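Local coordinates for protein malonate decarboxylase subunit alpha (Acinetobacter baumannii ATCC 17978, PDB 6MPR) that probably acts as the acyl carrier protein transferase of malonate decarboxylase, exchanging an acetyl group on the carrier for malonate before decarboxylation, at residues N68-D73 against S177-P182; M251-G256 against A275-I280; I56-K61 against I86-H91; L124-L129 against G383-F388; Y258-V263 against Y483-S488. All coordinates share one frame; numbering follows the deposited sequence. Where two conformers were deposited one is given.

Interaction 1 (N68-D73 against S177-P182); sequences NQKQAD and STEDSP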
# COMPACT_ATOMS: atom_id res chain seq x y z
N ASN A 68 -14.30 -0.90 9.21
CA ASN A 68 -15.43 -0.41 8.43
C ASN A 68 -16.70 -1.19 8.74
O ASN A 68 -17.79 -0.60 8.81
CB ASN A 68 -15.15 -0.45 6.94
CG ASN A 68 -16.30 0.16 6.13
OD1 ASN A 68 -16.41 1.38 5.99
ND2 ASN A 68 -17.18 -0.69 5.62
N GLN A 69 -16.59 -2.50 8.96
CA GLN A 69 -17.75 -3.34 9.25
C GLN A 69 -17.71 -3.88 10.68
O GLN A 69 -18.53 -3.48 11.51
CB GLN A 69 -17.83 -4.48 8.23
CG GLN A 69 -17.89 -4.00 6.78
CD GLN A 69 -17.39 -5.05 5.80
OE1 GLN A 69 -16.23 -5.01 5.38
NE2 GLN A 69 -18.25 -5.99 5.44
N LYS A 70 -16.77 -4.77 10.99
CA LYS A 70 -16.69 -5.37 12.33
C LYS A 70 -16.38 -4.31 13.39
O LYS A 70 -15.45 -3.52 13.22
CB LYS A 70 -15.59 -6.44 12.34
CG LYS A 70 -15.18 -6.92 13.72
CD LYS A 70 -14.17 -8.06 13.59
CE LYS A 70 -12.80 -7.56 13.20
NZ LYS A 70 -11.81 -8.68 12.99
N GLN A 71 -17.15 -4.31 14.48
CA GLN A 71 -16.96 -3.40 15.60
C GLN A 71 -16.68 -4.19 16.87
O GLN A 71 -17.45 -5.09 17.23
CB GLN A 71 -18.18 -2.49 15.87
CG GLN A 71 -18.74 -1.76 14.65
CD GLN A 71 -17.72 -0.82 14.04
OE1 GLN A 71 -17.03 -0.08 14.76
NE2 GLN A 71 -17.60 -0.86 12.71
N ALA A 72 -15.59 -3.84 17.55
CA ALA A 72 -15.33 -4.39 18.87
C ALA A 72 -16.21 -3.64 19.87
O ALA A 72 -15.75 -2.85 20.71
CB ALA A 72 -13.85 -4.27 19.21
N ASP A 73 -17.51 -3.87 19.76
CA ASP A 73 -18.44 -2.98 20.46
C ASP A 73 -18.52 -3.26 21.96
O ASP A 73 -18.86 -2.35 22.73
CB ASP A 73 -19.84 -3.05 19.84
CG ASP A 73 -20.52 -4.39 20.04
OD1 ASP A 73 -20.04 -5.42 19.49
OD2 ASP A 73 -21.53 -4.41 20.77
N SER A 177 -14.34 -11.91 8.70
CA SER A 177 -14.27 -10.53 9.14
C SER A 177 -12.89 -10.14 9.65
O SER A 177 -12.77 -9.30 10.54
CB SER A 177 -15.34 -10.26 10.20
OG SER A 177 -16.61 -10.37 9.61
N THR A 178 -11.84 -10.76 9.09
CA THR A 178 -10.47 -10.38 9.41
C THR A 178 -10.25 -8.88 9.20
O THR A 178 -9.73 -8.19 10.09
CB THR A 178 -9.51 -11.22 8.57
OG1 THR A 178 -9.59 -12.60 8.98
CG2 THR A 178 -8.08 -10.74 8.76
N GLU A 179 -10.67 -8.35 8.05
CA GLU A 179 -10.65 -6.91 7.79
C GLU A 179 -9.32 -6.25 8.13
O GLU A 179 -8.27 -6.66 7.60
CB GLU A 179 -11.79 -6.20 8.56
CG GLU A 179 -13.20 -6.50 7.96
CD GLU A 179 -14.32 -5.69 8.63
OE1 GLU A 179 -14.36 -4.44 8.49
OE2 GLU A 179 -15.17 -6.32 9.31
N ASP A 180 -9.35 -5.22 9.00
CA ASP A 180 -8.16 -4.44 9.35
C ASP A 180 -7.30 -5.10 10.42
O ASP A 180 -6.18 -4.63 10.64
CB ASP A 180 -8.50 -3.03 9.90
CG ASP A 180 -9.67 -2.34 9.19
OD1 ASP A 180 -10.66 -2.98 8.81
OD2 ASP A 180 -9.62 -1.09 9.09
N SER A 181 -7.80 -6.13 11.10
CA SER A 181 -7.17 -6.52 12.36
C SER A 181 -5.68 -6.83 12.25
O SER A 181 -4.91 -6.35 13.10
CB SER A 181 -7.96 -7.69 12.97
OG SER A 181 -9.26 -7.25 13.29
N PRO A 182 -5.19 -7.58 11.26
CA PRO A 182 -3.74 -7.86 11.23
C PRO A 182 -2.90 -6.61 11.06
O PRO A 182 -1.82 -6.52 11.64
CB PRO A 182 -3.59 -8.81 10.03
CG PRO A 182 -4.96 -9.36 9.78
CD PRO A 182 -5.88 -8.22 10.12
O HOH W 1 -11.81 -0.11 8.06
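The carboxylate of E179 meets the backbone of Q69 and K70 through both carboxylate oxygens. OE1 of E179 accepts from the backbone N of Q69 at 3.0 Å. OE2 of E179 accepts from the backbone N of K70 at 2.8 Å. Each oxygen uses its syn lone pair, so two successive N-H groups grip one carboxylate. The amide plane of Q69 is turned 43° from that of the carboxylate. NE2 of Q69 is bound to the carbonyl of T323. CB of K70 also lies close to E179 OE2, at 3.1 Å. E179 is extended at chi2, with CD anti to CA (-174°). It sits in a type II' turn from T178 to S181, which leads into helix 181-189. The partner loop follows strand 61-64 of the parallel sheet, so the contact joins that loop to the turn before the helix, in the N-terminal alpha/beta region. R350 forms salt bridges with both E179 OE1 and D180 OD1, which probably steadies these buried charges. A second grip comes from the ammonium of K70. K70 NZ donates to the carbonyl O of S177 at 2.7 Å and to OG of S181 at 2.9 Å. OG of S181 is in turn bonded to E65. D180 OD2 is held by Y147 and receives a bond from a water at 2.6 Å. That water is also weakly bonded by the backbone N of N68.

Interaction 2 (M251-G256 against A275-I280); sequences MMAIRG and AAIELI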
# COMPACT_ATOMS: atom_id res chain seq x y z
N MET A 251 -25.25 1.10 -18.29
CA MET A 251 -25.02 0.77 -19.70
C MET A 251 -23.88 1.61 -20.28
O MET A 251 -23.02 1.09 -21.00
CB MET A 251 -26.29 0.97 -20.53
CG MET A 251 -27.37 -0.09 -20.30
SD MET A 251 -28.97 0.46 -20.93
CE MET A 251 -28.97 -0.20 -22.60
N MET A 252 -23.89 2.91 -20.01
CA MET A 252 -22.83 3.78 -20.52
C MET A 252 -21.47 3.44 -19.90
O MET A 252 -20.45 3.51 -20.60
CB MET A 252 -23.21 5.24 -20.26
CG MET A 252 -24.41 5.67 -21.09
SD MET A 252 -24.62 7.47 -21.13
CE MET A 252 -25.26 7.77 -19.49
N ALA A 253 -21.43 3.09 -18.61
CA ALA A 253 -20.18 2.63 -18.02
C ALA A 253 -19.62 1.41 -18.74
O ALA A 253 -18.42 1.33 -19.00
CB ALA A 253 -20.37 2.33 -16.53
N ILE A 254 -20.48 0.44 -19.06
CA ILE A 254 -20.00 -0.81 -19.65
C ILE A 254 -19.52 -0.58 -21.07
O ILE A 254 -18.44 -1.03 -21.47
CB ILE A 254 -21.10 -1.88 -19.60
CG1 ILE A 254 -21.34 -2.28 -18.15
CG2 ILE A 254 -20.71 -3.06 -20.49
CD1 ILE A 254 -22.57 -3.15 -17.92
N ARG A 255 -20.33 0.11 -21.87
CA ARG A 255 -20.02 0.35 -23.27
C ARG A 255 -18.96 1.43 -23.43
O ARG A 255 -17.97 1.26 -24.16
CB ARG A 255 -21.31 0.72 -23.98
CG ARG A 255 -21.20 0.99 -25.45
CD ARG A 255 -21.28 -0.28 -26.26
NE ARG A 255 -21.31 0.02 -27.69
CZ ARG A 255 -20.99 -0.85 -28.64
NH1 ARG A 255 -20.61 -2.08 -28.32
NH2 ARG A 255 -21.05 -0.49 -29.91
N GLY A 256 -19.13 2.56 -22.74
CA GLY A 256 -18.28 3.71 -22.94
C GLY A 256 -17.01 3.76 -22.13
O GLY A 256 -16.17 4.62 -22.38
N ALA A 275 -24.30 -1.20 -8.49
CA ALA A 275 -25.06 -2.44 -8.41
C ALA A 275 -25.73 -2.75 -9.75
O ALA A 275 -25.76 -3.90 -10.19
CB ALA A 275 -26.11 -2.35 -7.30
N ALA A 276 -26.26 -1.71 -10.40
CA ALA A 276 -26.84 -1.88 -11.74
C ALA A 276 -25.81 -2.41 -12.73
O ALA A 276 -26.13 -3.26 -13.56
CB ALA A 276 -27.45 -0.56 -12.23
N ILE A 277 -24.57 -1.92 -12.66
CA ILE A 277 -23.51 -2.44 -13.53
C ILE A 277 -23.34 -3.94 -13.31
O ILE A 277 -23.37 -4.74 -14.26
CB ILE A 277 -22.18 -1.70 -13.28
CG1 ILE A 277 -22.23 -0.27 -13.82
CG2 ILE A 277 -21.02 -2.46 -13.92
CD1 ILE A 277 -20.98 0.52 -13.48
N GLU A 278 -23.15 -4.33 -12.04
CA GLU A 278 -22.97 -5.74 -11.70
C GLU A 278 -24.13 -6.59 -12.20
O GLU A 278 -23.92 -7.69 -12.72
CB GLU A 278 -22.80 -5.88 -10.18
CG GLU A 278 -21.60 -5.09 -9.62
CD GLU A 278 -21.61 -4.90 -8.12
OE1 GLU A 278 -22.32 -5.64 -7.41
OE2 GLU A 278 -20.89 -3.99 -7.64
N LEU A 279 -25.36 -6.08 -12.09
CA LEU A 279 -26.55 -6.85 -12.44
C LEU A 279 -26.88 -6.84 -13.93
O LEU A 279 -27.70 -7.66 -14.36
CB LEU A 279 -27.76 -6.35 -11.64
CG LEU A 279 -27.70 -6.77 -10.17
CD1 LEU A 279 -28.80 -6.09 -9.36
CD2 LEU A 279 -27.79 -8.28 -10.05
N ILE A 280 -26.29 -5.96 -14.74
CA ILE A 280 -26.54 -6.01 -16.17
C ILE A 280 -25.35 -6.54 -16.95
O ILE A 280 -25.46 -6.69 -18.17
CB ILE A 280 -27.01 -4.66 -16.75
CG1 ILE A 280 -25.89 -3.62 -16.79
CG2 ILE A 280 -28.26 -4.14 -16.04
CD1 ILE A 280 -26.25 -2.38 -17.57
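Helix segments 251-256 and 275-280 approach to 9.6 Å between axes and cross at -63°, with M251 and I277 nearest by CA. Apolar side chains carry the contact. I280 touches both I254 and M251. CG1 of I280 lies between the backbone N and the carbonyl carbon (chi1 71°), and I280 CG1 touches CD1 of I254 at 3.5 Å. CD1 of I280 goes on to M251. There I280 CD1 lies 3.7 Å from CG of M251 and equally near the backbone N of M251. The M251 and I280 side chains cross at about a right angle. I277 covers the other part of the interface. I277 CD1 rests on CB of A253 at 3.6 Å. CG2 of I277 faces CG1 of I254 more loosely, at 4.2 Å. I254 therefore sits between the two isoleucines. The contact pairs helix 244-261 with helix 272-287, and the chain runs through strand 265-268 between them. I277 and I280 also pack on A250 of the first helix. A253 additionally touches L476 of strand 474-477, which belongs to the same mixed sheet as strand 265-268.

Interaction 3 (I56-K61 against I86-H91); sequences ITPGDK and ILHDLH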
# COMPACT_ATOMS: atom_id res chain seq x y z
N ILE A 56 -4.63 0.66 30.28
CA ILE A 56 -4.57 1.91 29.51
C ILE A 56 -4.14 3.02 30.44
O ILE A 56 -4.47 3.02 31.64
CB ILE A 56 -5.93 2.23 28.86
CG1 ILE A 56 -6.43 1.05 28.02
CG2 ILE A 56 -5.84 3.50 28.01
CD1 ILE A 56 -7.80 1.29 27.44
N THR A 57 -3.35 3.95 29.91
CA THR A 57 -2.77 5.09 30.63
C THR A 57 -3.23 6.38 29.96
O THR A 57 -3.37 6.40 28.73
CB THR A 57 -1.23 4.99 30.60
OG1 THR A 57 -0.83 3.67 31.00
CG2 THR A 57 -0.57 6.00 31.55
N PRO A 58 -3.45 7.46 30.70
CA PRO A 58 -3.83 8.72 30.05
C PRO A 58 -2.81 9.12 29.00
O PRO A 58 -1.60 8.92 29.16
CB PRO A 58 -3.86 9.72 31.21
CG PRO A 58 -4.11 8.89 32.41
CD PRO A 58 -3.47 7.57 32.17
N GLY A 59 -3.30 9.69 27.89
CA GLY A 59 -2.45 10.07 26.78
C GLY A 59 -2.11 8.94 25.82
O GLY A 59 -1.49 9.20 24.78
N ASP A 60 -2.49 7.70 26.13
CA ASP A 60 -2.19 6.59 25.24
C ASP A 60 -2.81 6.80 23.87
O ASP A 60 -3.95 7.28 23.75
CB ASP A 60 -2.74 5.28 25.81
CG ASP A 60 -1.75 4.54 26.67
OD1 ASP A 60 -0.58 4.97 26.74
OD2 ASP A 60 -2.14 3.52 27.25
N LYS A 61 -2.08 6.41 22.82
CA LYS A 61 -2.68 6.17 21.51
C LYS A 61 -3.39 4.82 21.54
O LYS A 61 -2.75 3.78 21.73
CB LYS A 61 -1.61 6.19 20.42
CG LYS A 61 -0.92 7.54 20.26
CD LYS A 61 0.14 7.48 19.17
CE LYS A 61 0.94 8.78 19.08
NZ LYS A 61 1.59 9.13 20.37
N ILE A 86 -9.33 8.43 35.77
CA ILE A 86 -8.27 7.48 35.50
C ILE A 86 -7.85 7.52 34.03
O ILE A 86 -6.68 7.68 33.72
CB ILE A 86 -8.70 6.06 35.92
CG1 ILE A 86 -9.06 6.06 37.41
CG2 ILE A 86 -7.62 5.03 35.60
CD1 ILE A 86 -9.64 4.76 37.88
N LEU A 87 -8.82 7.37 33.11
CA LEU A 87 -8.54 7.38 31.68
C LEU A 87 -9.04 8.69 31.08
O LEU A 87 -10.25 8.90 30.96
CB LEU A 87 -9.19 6.19 30.97
CG LEU A 87 -8.79 4.82 31.49
CD1 LEU A 87 -9.34 3.74 30.56
CD2 LEU A 87 -7.28 4.73 31.60
N HIS A 88 -8.11 9.56 30.70
CA HIS A 88 -8.41 10.83 30.06
C HIS A 88 -7.33 11.11 29.02
O HIS A 88 -6.28 10.47 29.02
CB HIS A 88 -8.50 11.98 31.07
CG HIS A 88 -7.31 12.07 31.97
ND1 HIS A 88 -6.17 12.77 31.64
CD2 HIS A 88 -7.08 11.53 33.20
CE1 HIS A 88 -5.29 12.66 32.62
NE2 HIS A 88 -5.82 11.92 33.58
N ASP A 89 -7.63 12.04 28.11
CA ASP A 89 -6.68 12.47 27.07
C ASP A 89 -6.23 11.30 26.21
O ASP A 89 -5.11 11.30 25.69
CB ASP A 89 -5.47 13.18 27.67
CG ASP A 89 -5.84 14.53 28.25
OD1 ASP A 89 -6.04 15.47 27.47
OD2 ASP A 89 -5.97 14.63 29.49
N LEU A 90 -7.10 10.31 26.05
CA LEU A 90 -6.82 9.24 25.11
C LEU A 90 -6.76 9.78 23.69
O LEU A 90 -7.57 10.63 23.30
CB LEU A 90 -7.87 8.13 25.22
CG LEU A 90 -7.88 7.34 26.53
CD1 LEU A 90 -8.71 6.07 26.42
CD2 LEU A 90 -6.45 7.03 27.00
N HIS A 91 -5.80 9.31 22.92
CA HIS A 91 -5.66 9.68 21.52
C HIS A 91 -6.20 8.48 20.75
O HIS A 91 -5.55 7.44 20.65
CB HIS A 91 -4.20 9.99 21.19
CG HIS A 91 -3.94 10.34 19.76
ND1 HIS A 91 -2.76 10.92 19.35
CD2 HIS A 91 -4.68 10.19 18.63
CE1 HIS A 91 -2.79 11.12 18.05
NE2 HIS A 91 -3.94 10.68 17.58
O HOH W 2 -0.65 11.48 21.12
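D60 and H91 are joined by the straightest bond here, from H91 N to D60 O at 2.9 Å and 169°. It belongs to the parallel bridge between K61 and H91, whose side chains lie side by side and point the same way. Further back, G59 N donates to H88 O at 3.3 Å. P58 sits over one face of the H88 ring. CB of P58 is 3.8 Å from the centroid of the H88 ring, a CH-pi contact offset toward the rim. CD2 of L90 packs on CG2 of I56 at 3.7 Å, and CD2 of L87 lies against CB of I56. The next shell fixes these groups. D89 OD2 accepts from H88 ND1 at 2.8 Å, nearly in the ring plane, and so limits rotation of the imidazole. D60 OD2 takes the backbone N of T57 from above the carboxylate plane, across a type II turn from T57 to D60. H91 NE2 is held by D115, while a water meets its ND1. The bridge lies at the start of strands 61-64 and 90-94, neighbours in the parallel sheet. Helix 73-79 connects them as a beta-alpha-beta crossover, and its L79 covers I56, L87 and L90. V158 of strand 158-163 packs against I56 and D60.

Interaction 4 (L124-L129 against G383-F388); sequences LRISQL and GRLAGF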
# COMPACT_ATOMS: atom_id res chain seq x y z
N LEU A 124 -23.68 15.27 12.28
CA LEU A 124 -23.12 16.54 12.71
C LEU A 124 -22.30 16.42 13.98
O LEU A 124 -21.76 17.43 14.45
CB LEU A 124 -24.23 17.56 12.95
CG LEU A 124 -25.08 17.94 11.74
CD1 LEU A 124 -26.30 17.04 11.63
CD2 LEU A 124 -25.47 19.40 11.81
N ARG A 125 -22.18 15.21 14.54
CA ARG A 125 -21.65 15.06 15.89
C ARG A 125 -20.17 15.43 15.98
O ARG A 125 -19.76 16.10 16.93
CB ARG A 125 -21.87 13.62 16.37
CG ARG A 125 -23.04 13.46 17.31
CD ARG A 125 -22.90 12.17 18.11
NE ARG A 125 -22.59 12.43 19.52
CZ ARG A 125 -22.33 11.48 20.41
NH1 ARG A 125 -22.36 10.20 20.05
NH2 ARG A 125 -22.05 11.80 21.66
N ILE A 126 -19.34 14.99 15.02
CA ILE A 126 -17.91 15.30 15.10
C ILE A 126 -17.69 16.81 15.00
O ILE A 126 -16.94 17.41 15.78
CB ILE A 126 -17.12 14.54 14.01
CG1 ILE A 126 -16.98 13.06 14.38
CG2 ILE A 126 -15.74 15.17 13.78
CD1 ILE A 126 -16.44 12.19 13.25
N SER A 127 -18.36 17.46 14.03
CA SER A 127 -18.29 18.91 13.92
C SER A 127 -18.73 19.59 15.21
O SER A 127 -18.13 20.59 15.62
CB SER A 127 -19.15 19.41 12.75
OG SER A 127 -18.48 19.22 11.52
N GLN A 128 -19.77 19.07 15.85
CA GLN A 128 -20.27 19.71 17.07
C GLN A 128 -19.29 19.51 18.22
O GLN A 128 -19.09 20.42 19.04
CB GLN A 128 -21.65 19.17 17.43
CG GLN A 128 -22.35 19.89 18.59
CD GLN A 128 -22.61 21.38 18.33
OE1 GLN A 128 -22.29 22.23 19.16
NE2 GLN A 128 -23.21 21.69 17.18
N LEU A 129 -18.65 18.33 18.30
CA LEU A 129 -17.67 18.11 19.36
C LEU A 129 -16.43 18.98 19.16
O LEU A 129 -15.84 19.47 20.14
CB LEU A 129 -17.27 16.63 19.44
CG LEU A 129 -18.33 15.71 20.04
CD1 LEU A 129 -17.98 14.24 19.81
CD2 LEU A 129 -18.55 16.01 21.53
N GLY A 383 -21.27 21.56 8.22
CA GLY A 383 -21.58 21.00 9.52
C GLY A 383 -21.36 19.50 9.67
O GLY A 383 -21.62 18.97 10.75
N ARG A 384 -20.90 18.81 8.62
CA ARG A 384 -20.79 17.34 8.63
C ARG A 384 -19.41 16.89 8.15
O ARG A 384 -19.20 16.64 6.96
CB ARG A 384 -21.90 16.74 7.78
CG ARG A 384 -23.30 17.09 8.31
CD ARG A 384 -24.35 16.99 7.19
NE ARG A 384 -25.72 17.03 7.70
CZ ARG A 384 -26.35 18.14 8.09
NH1 ARG A 384 -25.73 19.31 8.05
NH2 ARG A 384 -27.60 18.08 8.54
N LEU A 385 -18.47 16.73 9.07
CA LEU A 385 -17.09 16.39 8.71
C LEU A 385 -16.98 14.90 8.38
O LEU A 385 -16.54 14.07 9.17
CB LEU A 385 -16.14 16.81 9.83
CG LEU A 385 -14.65 16.78 9.55
CD1 LEU A 385 -14.33 17.58 8.31
CD2 LEU A 385 -13.91 17.35 10.75
N ALA A 386 -17.41 14.55 7.17
CA ALA A 386 -17.33 13.17 6.72
C ALA A 386 -15.87 12.71 6.68
O ALA A 386 -14.93 13.52 6.63
CB ALA A 386 -17.98 13.01 5.34
N GLY A 387 -15.68 11.40 6.73
CA GLY A 387 -14.39 10.80 6.48
C GLY A 387 -14.38 10.20 5.09
O GLY A 387 -15.42 10.07 4.44
N PHE A 388 -13.20 9.85 4.63
CA PHE A 388 -12.77 9.39 3.30
C PHE A 388 -12.95 7.89 3.09
O PHE A 388 -13.15 7.40 1.97
CB PHE A 388 -11.27 9.70 3.13
CG PHE A 388 -10.90 11.17 3.08
CD1 PHE A 388 -11.60 12.05 2.28
CD2 PHE A 388 -9.80 11.64 3.78
CE1 PHE A 388 -11.24 13.41 2.22
CE2 PHE A 388 -9.44 12.99 3.73
CZ PHE A 388 -10.15 13.87 2.93
O HOH W 3 -19.73 15.97 11.72
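S127 and L385 share one water, which accepts from both backbone nitrogens. The bonds are 3.1 Å from S127 N and 3.0 Å from L385 N. The water thus serves an N-H in the first turn of helix 125-131 and ties it to the loop. Beside it, the carbonyl O of G383 lies against the same end of the helix. The G383 O atom is 3.2 Å from CB of S127, and CA of L124 makes a CA-H...O contact with it at 3.5 Å. A bond from OG of S127 to this carbonyl is at best weak. L124 and the extended chain of R384 lie side by side and point the same way. CD1 of L124 covers one face of the R384 guanidinium, 3.5 Å from NH2 and offset toward the rim. NH1 of R384 is bonded to the carbonyl of K382, and NE weakly to that of Q122. On the buried side, CG2 of I126 meets CD2 of L385 at 4.2 Å, the two side chains crossing at about a right angle. L385 also packs on I140 of strand 136-140 and on L460. It is the centre of an inverse gamma turn, so a tight turn of the loop is joined by water to the N-terminal turn of a helix.

Interaction 5 (Y258-V263 against Y483-S488); sequences YEKHNV and YLYKAS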
# COMPACT_ATOMS: atom_id res chain seq x y z
N TYR A 258 -15.75 0.46 -19.79
CA TYR A 258 -15.15 -0.86 -19.60
C TYR A 258 -14.78 -1.50 -20.93
O TYR A 258 -13.65 -1.97 -21.12
CB TYR A 258 -16.11 -1.80 -18.84
CG TYR A 258 -16.44 -1.42 -17.41
CD1 TYR A 258 -15.90 -0.29 -16.80
CD2 TYR A 258 -17.31 -2.22 -16.66
CE1 TYR A 258 -16.23 0.03 -15.48
CE2 TYR A 258 -17.62 -1.90 -15.36
CZ TYR A 258 -17.09 -0.78 -14.78
OH TYR A 258 -17.43 -0.49 -13.49
N GLU A 259 -15.73 -1.52 -21.86
CA GLU A 259 -15.45 -2.05 -23.19
C GLU A 259 -14.43 -1.18 -23.92
O GLU A 259 -13.48 -1.69 -24.53
CB GLU A 259 -16.74 -2.13 -24.00
CG GLU A 259 -16.54 -2.83 -25.35
CD GLU A 259 -17.80 -2.92 -26.19
OE1 GLU A 259 -18.86 -2.38 -25.78
OE2 GLU A 259 -17.73 -3.53 -27.26
N LYS A 260 -14.61 0.14 -23.86
CA LYS A 260 -13.77 1.06 -24.63
C LYS A 260 -12.29 0.88 -24.31
O LYS A 260 -11.44 0.90 -25.20
CB LYS A 260 -14.19 2.51 -24.37
CG LYS A 260 -13.33 3.55 -25.10
CD LYS A 260 -13.81 4.97 -24.81
CE LYS A 260 -12.89 6.00 -25.47
NZ LYS A 260 -13.06 6.04 -26.95
N HIS A 261 -11.98 0.72 -23.02
CA HIS A 261 -10.59 0.66 -22.57
C HIS A 261 -10.15 -0.74 -22.18
O HIS A 261 -9.03 -0.89 -21.67
CB HIS A 261 -10.40 1.61 -21.38
CG HIS A 261 -10.79 3.01 -21.68
ND1 HIS A 261 -10.09 3.81 -22.55
CD2 HIS A 261 -11.83 3.76 -21.23
CE1 HIS A 261 -10.67 5.00 -22.62
NE2 HIS A 261 -11.73 5.00 -21.83
N ASN A 262 -10.99 -1.75 -22.38
CA ASN A 262 -10.63 -3.16 -22.11
C ASN A 262 -10.28 -3.38 -20.64
O ASN A 262 -9.24 -3.95 -20.30
CB ASN A 262 -9.49 -3.59 -23.03
CG ASN A 262 -9.35 -5.11 -23.12
OD1 ASN A 262 -10.35 -5.84 -23.12
ND2 ASN A 262 -8.11 -5.58 -23.20
N VAL A 263 -11.17 -2.92 -19.76
CA VAL A 263 -10.95 -3.01 -18.31
C VAL A 263 -11.10 -4.46 -17.88
O VAL A 263 -12.17 -5.05 -18.01
CB VAL A 263 -11.93 -2.10 -17.56
CG1 VAL A 263 -11.80 -2.27 -16.04
CG2 VAL A 263 -11.73 -0.64 -17.99
N TYR A 483 -14.79 12.43 -21.18
CA TYR A 483 -13.50 11.73 -21.13
C TYR A 483 -12.41 12.71 -20.72
O TYR A 483 -11.56 13.12 -21.52
CB TYR A 483 -13.19 11.07 -22.47
CG TYR A 483 -14.11 9.93 -22.84
CD1 TYR A 483 -14.03 8.70 -22.17
CD2 TYR A 483 -15.05 10.06 -23.85
CE1 TYR A 483 -14.86 7.65 -22.50
CE2 TYR A 483 -15.89 9.01 -24.20
CZ TYR A 483 -15.79 7.81 -23.51
OH TYR A 483 -16.63 6.77 -23.85
N LEU A 484 -12.42 13.05 -19.43
CA LEU A 484 -11.56 14.10 -18.90
C LEU A 484 -10.07 13.80 -19.09
O LEU A 484 -9.26 14.72 -19.18
CB LEU A 484 -11.86 14.33 -17.41
CG LEU A 484 -13.26 14.80 -17.00
CD1 LEU A 484 -13.31 14.99 -15.47
CD2 LEU A 484 -13.69 16.09 -17.73
N TYR A 485 -9.69 12.51 -19.14
CA TYR A 485 -8.28 12.19 -19.33
C TYR A 485 -7.73 12.76 -20.63
O TYR A 485 -6.51 12.89 -20.77
CB TYR A 485 -8.05 10.67 -19.30
CG TYR A 485 -8.44 9.90 -20.55
CD1 TYR A 485 -9.74 9.39 -20.72
CD2 TYR A 485 -7.51 9.64 -21.55
CE1 TYR A 485 -10.09 8.69 -21.84
CE2 TYR A 485 -7.86 8.93 -22.68
CZ TYR A 485 -9.14 8.46 -22.82
OH TYR A 485 -9.49 7.76 -23.94
N LYS A 486 -8.61 13.09 -21.58
CA LYS A 486 -8.20 13.60 -22.87
C LYS A 486 -8.31 15.12 -22.97
O LYS A 486 -7.91 15.67 -24.00
CB LYS A 486 -9.04 12.97 -23.99
CG LYS A 486 -8.43 11.73 -24.60
CD LYS A 486 -9.33 11.14 -25.66
CE LYS A 486 -10.73 10.90 -25.13
NZ LYS A 486 -11.59 10.22 -26.14
N ALA A 487 -8.83 15.79 -21.95
CA ALA A 487 -8.93 17.25 -22.00
C ALA A 487 -7.56 17.86 -22.25
O ALA A 487 -6.57 17.49 -21.61
CB ALA A 487 -9.53 17.79 -20.70
N SER A 488 -7.49 18.78 -23.22
CA SER A 488 -6.23 19.40 -23.60
C SER A 488 -5.85 20.59 -22.73
O SER A 488 -4.67 20.97 -22.70
CB SER A 488 -6.29 19.85 -25.07
OG SER A 488 -7.36 20.76 -25.27
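K260 and H261, at the C-terminal end of helix 244-261, and Y483 bury the most surface in this contact. That helix end closes in a Schellman motif at N262, which has positive phi. K260 extends with CG anti to the backbone N (chi1 178°) and bends only at chi4. Its aliphatic end lies over one face of the Y483 ring. CE of K260 stands 4.2 Å from the centroid of the Y483 ring, a CH-pi contact offset toward the rim. CD of K260 comes 3.5 Å from OH of Y483. The ammonium is farther off, so any cation-pi attraction is weak. The hydroxyl of Y483 is hydrogen-bonded to the carbonyl of G256, one turn back from K260 on helix 244-261. H261 lies beside K260, whose CG stands over the centre of one face of the imidazole. ND1 of H261 is hydrogen-bonded to D410, which probably fixes the rotation of the ring. The partner residues begin with Y483, just after strand 480-482, and run through a short 3-10 turn at 484-486. H474 meets the rings of H261, Y483 and Y485, so the four rings lie together. NZ of K260 is 4.5 Å from NZ of K486, a pair of like charges that would tend to repel. Y485 and H261 reach toward each other tip to tip, with OH of Y485 at the imidazole edge, 3.3 Å from CE1 of H261.

Overall arrangement
Interactions 1 and 3 belong to the N-terminal half, around the parallel sheet. Their centres are 22 Å apart and both involve the chain next to strand 61-64. Interactions 2 and 5 lie across the chain's centre from these two and share helix 244-261. Their centres are 15 Å apart, and they touch where G256 O meets Y483 OH. Interaction 4 spans the longest sequence separation, tying helix 125-131 to a loop far along the chain, and interaction 2 is nested within its span. Interactions 3 and 5 are the most distant, about 50 Å between centres. The set thus marks two sheet-centred halves, with interaction 4 joining residues from each.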